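Long-range contacts in tartronic semialdehyde reductase (Salmonella typhimurium, PDB 1YB4), which catalyses the reversible reduction of tartronate semialdehyde (2-hydroxy-3-oxopropanoate) to (R)-glycerate with NADH or NADPH: residues L134-G139 with P150-L155; N182-S187 with S280-A285; T85-K90 with N111-D116. All coordinates share one frame; numbering follows the deposited sequence.

Interactions 1 and 3 both belong to the nucleotide-binding domain and reach neighbouring strands of one sheet, 134-139 and 115-123, yet their nearest atoms stay about 8 Å apart. Interaction 2 lies on the opposite side of the chain's centre from both, in the helical C-terminal domain; its centre is about 29 Å from that of interaction 1. Chemistry follows place. Interactions 1 and 2 are buried: an aliphatic and aromatic strand-helix layer in the first, a selenomethionine packed on a helix, beside a serine hydroxyl bonded within that helix, in the second. Interaction 3, only partly buried and at the rim of the domain, adds backbone hydrogen bonds, a water and charged side chains to a small apolar patch.

Interaction 1. Residues L134-G139 with P150-L155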
loop_
_atom_site.group_PDB
_atom_site.type_symbol
_atom_site.label_atom_id
_atom_site.label_comp_id
_atom_site.label_asym_id
_atom_site.label_seq_id
_atom_site.Cartn_x
_atom_site.Cartn_y
_atom_site.Cartn_z
ATOM N N LEU A 134 17.697 -25.890 14.208
ATOM C CA LEU A 134 16.553 -25.401 13.459
ATOM C C LEU A 134 15.342 -25.201 14.371
ATOM O O LEU A 134 15.228 -25.832 15.430
ATOM C CB LEU A 134 16.159 -26.407 12.390
ATOM C CG LEU A 134 17.132 -26.701 11.258
ATOM C CD1 LEU A 134 16.716 -28.016 10.550
ATOM C CD2 LEU A 134 17.150 -25.506 10.298
ATOM N N SER A 135 14.448 -24.308 13.962
ATOM C CA SER A 135 13.207 -24.114 14.693
ATOM C C SER A 135 12.244 -24.978 13.876
ATOM O O SER A 135 12.294 -24.962 12.642
ATOM C CB SER A 135 12.780 -22.646 14.692
ATOM O OG SER A 135 13.661 -21.898 15.505
ATOM N N ILE A 136 11.394 -25.747 14.557
ATOM C CA ILE A 136 10.475 -26.642 13.874
ATOM C C ILE A 136 9.025 -26.510 14.347
ATOM O O ILE A 136 8.716 -26.761 15.517
ATOM C CB ILE A 136 10.953 -28.092 14.063
ATOM C CG1 ILE A 136 12.404 -28.222 13.585
ATOM C CG2 ILE A 136 10.071 -29.030 13.310
ATOM C CD1 ILE A 136 13.055 -29.571 13.917
HETATM N N MSE A 137 8.133 -26.108 13.442
HETATM C CA MSE A 137 6.721 -25.966 13.786
HETATM C C MSE A 137 6.015 -27.159 13.165
HETATM O O MSE A 137 6.150 -27.415 11.972
HETATM C CB MSE A 137 6.178 -24.640 13.260
HETATM C CG MSE A 137 7.219 -23.833 12.528
HETATM SE SE MSE A 137 7.110 -21.932 12.828
HETATM C CE MSE A 137 8.886 -21.431 12.209
ATOM N N VAL A 138 5.248 -27.877 13.978
ATOM C CA VAL A 138 4.609 -29.107 13.536
ATOM C C VAL A 138 3.092 -29.227 13.578
ATOM O O VAL A 138 2.451 -28.912 14.585
ATOM C CB VAL A 138 5.167 -30.313 14.351
ATOM C CG1 VAL A 138 4.630 -31.622 13.793
ATOM C CG2 VAL A 138 6.689 -30.301 14.346
ATOM N N GLY A 139 2.531 -29.741 12.489
ATOM C CA GLY A 139 1.099 -29.954 12.424
ATOM C C GLY A 139 0.840 -31.451 12.372
ATOM O O GLY A 139 1.443 -32.160 11.561
ATOM N N PRO A 150 12.076 -37.517 19.020
ATOM C CA PRO A 150 13.509 -37.770 19.262
ATOM C C PRO A 150 14.383 -37.414 18.052
ATOM O O PRO A 150 15.557 -37.034 18.197
ATOM C CB PRO A 150 13.552 -39.260 19.579
ATOM C CG PRO A 150 12.226 -39.493 20.218
ATOM C CD PRO A 150 11.275 -38.708 19.346
ATOM N N LEU A 151 13.804 -37.547 16.859
ATOM C CA LEU A 151 14.518 -37.224 15.631
ATOM C C LEU A 151 14.523 -35.710 15.457
ATOM O O LEU A 151 15.546 -35.120 15.119
ATOM C CB LEU A 151 13.842 -37.886 14.440
ATOM C CG LEU A 151 13.550 -39.372 14.627
ATOM C CD1 LEU A 151 12.961 -39.919 13.337
ATOM C CD2 LEU A 151 14.822 -40.121 15.007
ATOM N N PHE A 152 13.378 -35.074 15.677
ATOM C CA PHE A 152 13.336 -33.620 15.564
ATOM C C PHE A 152 14.398 -33.034 16.506
ATOM O O PHE A 152 15.067 -32.049 16.167
ATOM C CB PHE A 152 11.962 -33.069 15.962
ATOM C CG PHE A 152 10.884 -33.282 14.931
ATOM C CD1 PHE A 152 11.161 -33.175 13.566
ATOM C CD2 PHE A 152 9.574 -33.532 15.326
ATOM C CE1 PHE A 152 10.144 -33.312 12.604
ATOM C CE2 PHE A 152 8.547 -33.669 14.367
ATOM C CZ PHE A 152 8.835 -33.559 13.012
ATOM N N ASP A 153 14.555 -33.659 17.678
ATOM C CA ASP A 153 15.516 -33.206 18.696
ATOM C C ASP A 153 16.932 -33.160 18.167
ATOM O O ASP A 153 17.745 -32.368 18.630
ATOM C CB ASP A 153 15.487 -34.112 19.931
ATOM C CG ASP A 153 14.391 -33.739 20.914
ATOM O OD1 ASP A 153 14.079 -34.561 21.803
ATOM O OD2 ASP A 153 13.852 -32.625 20.815
ATOM N N ILE A 154 17.230 -34.027 17.208
ATOM C CA ILE A 154 18.553 -34.068 16.606
ATOM C C ILE A 154 18.656 -32.970 15.560
ATOM O O ILE A 154 19.713 -32.386 15.374
ATOM C CB ILE A 154 18.797 -35.404 15.902
ATOM C CG1 ILE A 154 18.674 -36.543 16.903
ATOM C CG2 ILE A 154 20.165 -35.408 15.251
ATOM C CD1 ILE A 154 18.676 -37.893 16.256
ATOM N N LEU A 155 17.543 -32.678 14.893
ATOM C CA LEU A 155 17.511 -31.672 13.836
ATOM C C LEU A 155 17.409 -30.205 14.263
ATOM O O LEU A 155 17.809 -29.323 13.518
ATOM C CB LEU A 155 16.371 -31.991 12.868
ATOM C CG LEU A 155 16.402 -33.370 12.205
ATOM C CD1 LEU A 155 15.136 -33.592 11.390
ATOM C CD2 LEU A 155 17.624 -33.478 11.325
#
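Ile136 and Phe152 make the broadest part of this contact. Ile136 holds CG2 over one face of the Phe152 ring, 4.3 Å above the plane and displaced toward the rim, while its CD1 lies beside Phe152 CD1 and 4.2 Å from Leu155 CB. CG1 of Ile136 stands anti to its own carbonyl carbon (chi1 -55°); CG2 covers the ring face, and CD1 also nears the Phe152 carbonyl. Farther along the strand, Val138 meets the ring tip to tip, CG2 to Phe152 CE2 at 3.8 Å. At the other end Leu134 CD1 packs against the carbonyl of Leu155, 3.4 Å from its O. The solvent side is quite different: Pro150 and Asp153 are exposed, and Asp153 OD2 forms a salt bridge with Lys149. Strand and helix run roughly antiparallel, at 146°, their axes 8.9 Å apart, as expected for the first two members of the beta-alpha-beta unit 134-139, 142-155, 158-163 in this Rossmann-type domain. Strands 115-123 and 158-163 flank strand 134-139 in the sheet, Met95 also touches Ile136 and Phe152, and helix 15-24 lays Met18 against both Leu134 and Leu155.

Interaction 2. Residues N182-S187 with S280-A285; sequences NIEAVS and SAMVQA
In the helical C-terminal domain, the long helix 167-195 presents Ile183, Glu184 and Ser187 to selenomethionine Met282 and Val283, where the chain enters helix 283-290. Met282 carries most of the contact. Its CG stands anti to the backbone N (chi1 163°), and the chain then bends. CB and CG both lie against Ile183 CG2, CB at 3.6 Å, the two side chains crossing at a slant; CG is also 3.7 Å from Ser187 OG; and SE reaches the aliphatic part of Glu184, 4.2 Å from its CG. Ile183 CG2 also touches the backbone of Ser280, whose own hydroxyl bonds Asp278. The hydroxyl of Ser187 does not bond across the contact. It folds back on its own helix and donates to Ile183 O over 2.7 Å, reaching that oxygen from the opposite face of the carbonyl plane to Ser187 N. Thus gripped, OG lies 3.5 Å from Val283 CA, its polarity already taken up by Ile183 O. The Glu184 carboxylate sits close to that of Glu188, which might raise the pKa of one of them. Around the contact, helix 257-271 covers Glu184 and Met282 through Leu265, helix 215-225 brings Met224 onto Ser187, and Asn258 of the second subunit packs on Glu184.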
loop_
_atom_site.group_PDB
_atom_site.type_symbol
_atom_site.label_atom_id
_atom_site.label_comp_id
_atom_site.label_asym_id
_atom_site.label_seq_id
_atom_site.Cartn_x
_atom_site.Cartn_y
_atom_site.Cartn_z
ATOM N N ASN A 182 8.390 -6.785 10.025
ATOM C CA ASN A 182 9.227 -6.191 11.083
ATOM C C ASN A 182 10.498 -5.605 10.473
ATOM O O ASN A 182 10.920 -4.500 10.841
ATOM C CB ASN A 182 9.581 -7.228 12.143
ATOM C CG ASN A 182 8.480 -7.405 13.157
ATOM O OD1 ASN A 182 7.322 -7.075 12.889
ATOM N ND2 ASN A 182 8.825 -7.935 14.329
ATOM N N ILE A 183 11.093 -6.327 9.525
ATOM C CA ILE A 183 12.299 -5.833 8.866
ATOM C C ILE A 183 11.980 -4.532 8.130
ATOM O O ILE A 183 12.753 -3.578 8.179
ATOM C CB ILE A 183 12.878 -6.868 7.850
ATOM C CG1 ILE A 183 13.459 -8.066 8.606
ATOM C CG2 ILE A 183 13.973 -6.231 7.023
ATOM C CD1 ILE A 183 13.890 -9.241 7.706
ATOM N N GLU A 184 10.833 -4.481 7.462
ATOM C CA GLU A 184 10.468 -3.287 6.720
ATOM C C GLU A 184 10.199 -2.138 7.687
ATOM O O GLU A 184 10.534 -0.980 7.410
ATOM C CB GLU A 184 9.244 -3.573 5.851
ATOM C CG GLU A 184 9.052 -2.619 4.673
ATOM C CD GLU A 184 8.335 -1.338 5.053
ATOM O OE1 GLU A 184 7.680 -1.309 6.120
ATOM O OE2 GLU A 184 8.410 -0.366 4.267
ATOM N N ALA A 185 9.611 -2.458 8.832
ATOM C CA ALA A 185 9.321 -1.429 9.819
ATOM C C ALA A 185 10.606 -0.763 10.326
ATOM O O ALA A 185 10.714 0.463 10.344
ATOM C CB ALA A 185 8.523 -2.016 10.975
ATOM N N VAL A 186 11.584 -1.566 10.732
ATOM C CA VAL A 186 12.850 -1.016 11.215
ATOM C C VAL A 186 13.488 -0.152 10.111
ATOM O O VAL A 186 14.094 0.888 10.397
ATOM C CB VAL A 186 13.824 -2.163 11.643
ATOM C CG1 VAL A 186 15.105 -1.589 12.257
ATOM C CG2 VAL A 186 13.114 -3.073 12.653
ATOM N N SER A 187 13.327 -0.571 8.856
ATOM C CA SER A 187 13.874 0.161 7.704
ATOM C C SER A 187 13.256 1.563 7.534
ATOM O O SER A 187 13.957 2.544 7.270
ATOM C CB SER A 187 13.636 -0.638 6.416
ATOM O OG SER A 187 14.169 -1.952 6.497
ATOM N N SER A 280 17.916 -8.396 5.418
ATOM C CA SER A 280 18.066 -7.164 6.177
ATOM C C SER A 280 18.412 -6.100 5.134
ATOM O O SER A 280 18.329 -4.898 5.387
ATOM C CB SER A 280 19.190 -7.293 7.216
ATOM O OG SER A 280 20.423 -7.632 6.603
ATOM N N ALA A 281 18.784 -6.565 3.948
ATOM C CA ALA A 281 19.117 -5.688 2.836
ATOM C C ALA A 281 17.879 -4.908 2.372
ATOM O O ALA A 281 17.956 -4.020 1.512
ATOM C CB ALA A 281 19.673 -6.508 1.699
HETATM N N MSE A 282 16.739 -5.272 2.940
HETATM C CA MSE A 282 15.469 -4.625 2.657
HETATM C C MSE A 282 15.618 -3.118 2.740
HETATM O O MSE A 282 15.083 -2.390 1.912
HETATM C CB MSE A 282 14.428 -5.085 3.688
HETATM C CG MSE A 282 13.175 -4.229 3.801
HETATM SE SE MSE A 282 12.012 -4.416 2.278
HETATM C CE MSE A 282 12.291 -2.718 1.486
ATOM N N VAL A 283 16.358 -2.664 3.747
ATOM C CA VAL A 283 16.555 -1.244 4.003
ATOM C C VAL A 283 16.989 -0.464 2.784
ATOM O O VAL A 283 16.666 0.718 2.634
ATOM C CB VAL A 283 17.578 -1.027 5.157
ATOM C CG1 VAL A 283 18.926 -1.599 4.773
ATOM C CG2 VAL A 283 17.683 0.459 5.507
ATOM N N GLN A 284 17.711 -1.124 1.896
ATOM C CA GLN A 284 18.185 -0.450 0.693
ATOM C C GLN A 284 17.037 0.044 -0.184
ATOM O O GLN A 284 17.171 1.053 -0.873
ATOM C CB GLN A 284 19.097 -1.385 -0.111
ATOM C CG GLN A 284 20.361 -1.778 0.638
ATOM C CD GLN A 284 21.379 -2.461 -0.250
ATOM O OE1 GLN A 284 21.164 -3.579 -0.722
ATOM N NE2 GLN A 284 22.495 -1.784 -0.491
ATOM N N ALA A 285 15.909 -0.661 -0.154
ATOM C CA ALA A 285 14.771 -0.266 -0.968
ATOM C C ALA A 285 14.246 1.077 -0.523
ATOM O O ALA A 285 13.938 1.928 -1.350
ATOM C CB ALA A 285 13.682 -1.299 -0.893
#

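Interaction 3. Residues T85-K90 with N111-D116; sequences TSLQGK and NEMGAD
Leu87 lies obliquely across Met113, a selenomethionine, with CD2 4.0 Å from Met113 CB and slightly farther from SE. The same leucine turns its CB to Ala115 CB, also at 4.0 Å, so one side chain serves both the turn ending helix 100-111 and Ala115 beyond it. Gln88 approaches from a different quarter. Its CG is anti to the backbone N (chi1 -171°), and a bend at the next bond brings the amide back over Gly114, NE2 being 3.2 Å from Gly114 CA. That glycine closes the helix in a Schellman motif with positive phi, and the bare CA leaves room for the amide. Its carbonyl sits beside the type II turn from Leu87 to Lys90: Gly89 N gives Gly114 O a weak, bent hydrogen bond, and Gln88 CA adds a CA-H...O contact of 2.9 Å. A firmer bond follows, Asp116 N to Lys90 O at 2.8 Å and 162°, between the parallel neighbours 90-94 and 115-123. Asn111 ND2 donates to Ala115 O at 2.8 Å, tying the helix end to the strand. Chemically, then, the contact mixes a small apolar patch with polar backbone at the domain surface. Leu87 O and Gly114 O stand only 2.9 Å apart, a repulsion that the donors Lys90 N and Gly89 N probably offset. The charged ends are held from outside the two segments: Lys90 NZ bonds Ala59 O, while Asp116 OD2 takes a water and a salt bridge from Arg147, which may ease the closeness of Asp116 OD1 to the Glu141 carboxylate.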
loop_
_atom_site.group_PDB
_atom_site.type_symbol
_atom_site.label_atom_id
_atom_site.label_comp_id
_atom_site.label_asym_id
_atom_site.label_seq_id
_atom_site.Cartn_x
_atom_site.Cartn_y
_atom_site.Cartn_z
ATOM N N THR A 85 3.126 -48.048 -3.346
ATOM C CA THR A 85 3.913 -48.763 -2.349
ATOM C C THR A 85 3.065 -48.731 -1.091
ATOM O O THR A 85 2.457 -47.707 -0.784
ATOM C CB THR A 85 5.249 -48.049 -2.035
ATOM O OG1 THR A 85 6.022 -47.913 -3.233
ATOM C CG2 THR A 85 6.053 -48.846 -1.005
ATOM N N SER A 86 3.005 -49.839 -0.366
ATOM C CA SER A 86 2.216 -49.858 0.853
ATOM C C SER A 86 2.698 -48.725 1.743
ATOM O O SER A 86 3.901 -48.523 1.902
ATOM C CB SER A 86 2.375 -51.188 1.585
ATOM O OG SER A 86 1.700 -51.159 2.830
ATOM N N LEU A 87 1.751 -47.986 2.312
ATOM C CA LEU A 87 2.059 -46.865 3.188
ATOM C C LEU A 87 1.582 -47.211 4.585
ATOM O O LEU A 87 1.776 -46.447 5.531
ATOM C CB LEU A 87 1.341 -45.613 2.691
ATOM C CG LEU A 87 2.196 -44.432 2.221
ATOM C CD1 LEU A 87 3.287 -44.883 1.268
ATOM C CD2 LEU A 87 1.291 -43.424 1.554
ATOM N N GLN A 88 0.965 -48.384 4.696
ATOM C CA GLN A 88 0.421 -48.866 5.955
ATOM C C GLN A 88 1.448 -48.905 7.083
ATOM O O GLN A 88 2.563 -49.397 6.900
ATOM C CB GLN A 88 -0.190 -50.258 5.759
ATOM C CG GLN A 88 -0.978 -50.743 6.961
ATOM C CD GLN A 88 -2.198 -49.875 7.252
ATOM O OE1 GLN A 88 -2.625 -49.741 8.406
ATOM N NE2 GLN A 88 -2.775 -49.290 6.202
ATOM N N GLY A 89 1.060 -48.375 8.242
ATOM C CA GLY A 89 1.925 -48.363 9.412
ATOM C C GLY A 89 3.137 -47.452 9.342
ATOM O O GLY A 89 4.057 -47.564 10.163
ATOM N N LYS A 90 3.145 -46.552 8.361
ATOM C CA LYS A 90 4.255 -45.626 8.191
ATOM C C LYS A 90 3.913 -44.206 8.608
ATOM O O LYS A 90 2.748 -43.837 8.786
ATOM C CB LYS A 90 4.740 -45.616 6.735
ATOM C CG LYS A 90 5.401 -46.908 6.292
ATOM C CD LYS A 90 5.945 -46.799 4.874
ATOM C CE LYS A 90 6.525 -48.130 4.416
ATOM N NZ LYS A 90 7.546 -48.644 5.375
ATOM N N ASN A 111 -3.298 -40.198 4.759
ATOM C CA ASN A 111 -4.038 -40.769 5.890
ATOM C C ASN A 111 -5.005 -41.878 5.479
ATOM O O ASN A 111 -5.210 -42.835 6.233
ATOM C CB ASN A 111 -4.820 -39.690 6.651
ATOM C CG ASN A 111 -3.949 -38.894 7.621
ATOM O OD1 ASN A 111 -4.420 -37.951 8.259
ATOM N ND2 ASN A 111 -2.678 -39.270 7.735
ATOM N N GLU A 112 -5.603 -41.748 4.296
ATOM C CA GLU A 112 -6.539 -42.757 3.821
ATOM C C GLU A 112 -5.802 -43.903 3.139
ATOM O O GLU A 112 -6.422 -44.834 2.635
ATOM C CB GLU A 112 -7.590 -42.131 2.886
ATOM C CG GLU A 112 -7.052 -41.437 1.645
ATOM C CD GLU A 112 -8.090 -40.533 0.992
ATOM O OE1 GLU A 112 -8.653 -39.669 1.696
ATOM O OE2 GLU A 112 -8.346 -40.676 -0.223
HETATM N N MSE A 113 -4.474 -43.836 3.136
HETATM C CA MSE A 113 -3.665 -44.894 2.550
HETATM C C MSE A 113 -3.017 -45.705 3.663
HETATM O O MSE A 113 -2.252 -46.630 3.408
HETATM C CB MSE A 113 -2.587 -44.316 1.644
HETATM C CG MSE A 113 -3.137 -43.518 0.486
HETATM SE SE MSE A 113 -1.895 -43.430 -0.978
HETATM C CE MSE A 113 -2.775 -44.680 -2.172
ATOM N N GLY A 114 -3.320 -45.337 4.903
ATOM C CA GLY A 114 -2.785 -46.051 6.047
ATOM C C GLY A 114 -1.471 -45.550 6.626
ATOM O O GLY A 114 -0.636 -46.345 7.061
ATOM N N ALA A 115 -1.280 -44.236 6.652
ATOM C CA ALA A 115 -0.048 -43.674 7.185
ATOM C C ALA A 115 -0.314 -42.369 7.919
ATOM O O ALA A 115 -1.322 -41.708 7.680
ATOM C CB ALA A 115 0.947 -43.449 6.055
ATOM N N ASP A 116 0.584 -42.015 8.831
ATOM C CA ASP A 116 0.460 -40.767 9.568
ATOM C C ASP A 116 1.256 -39.698 8.814
ATOM O O ASP A 116 2.197 -40.014 8.073
ATOM C CB ASP A 116 0.990 -40.926 10.992
ATOM C CG ASP A 116 0.064 -41.753 11.867
ATOM O OD1 ASP A 116 -1.142 -41.430 11.933
ATOM O OD2 ASP A 116 0.543 -42.719 12.493
HETATM O O HOH W 1 0.585 -44.888 11.167
#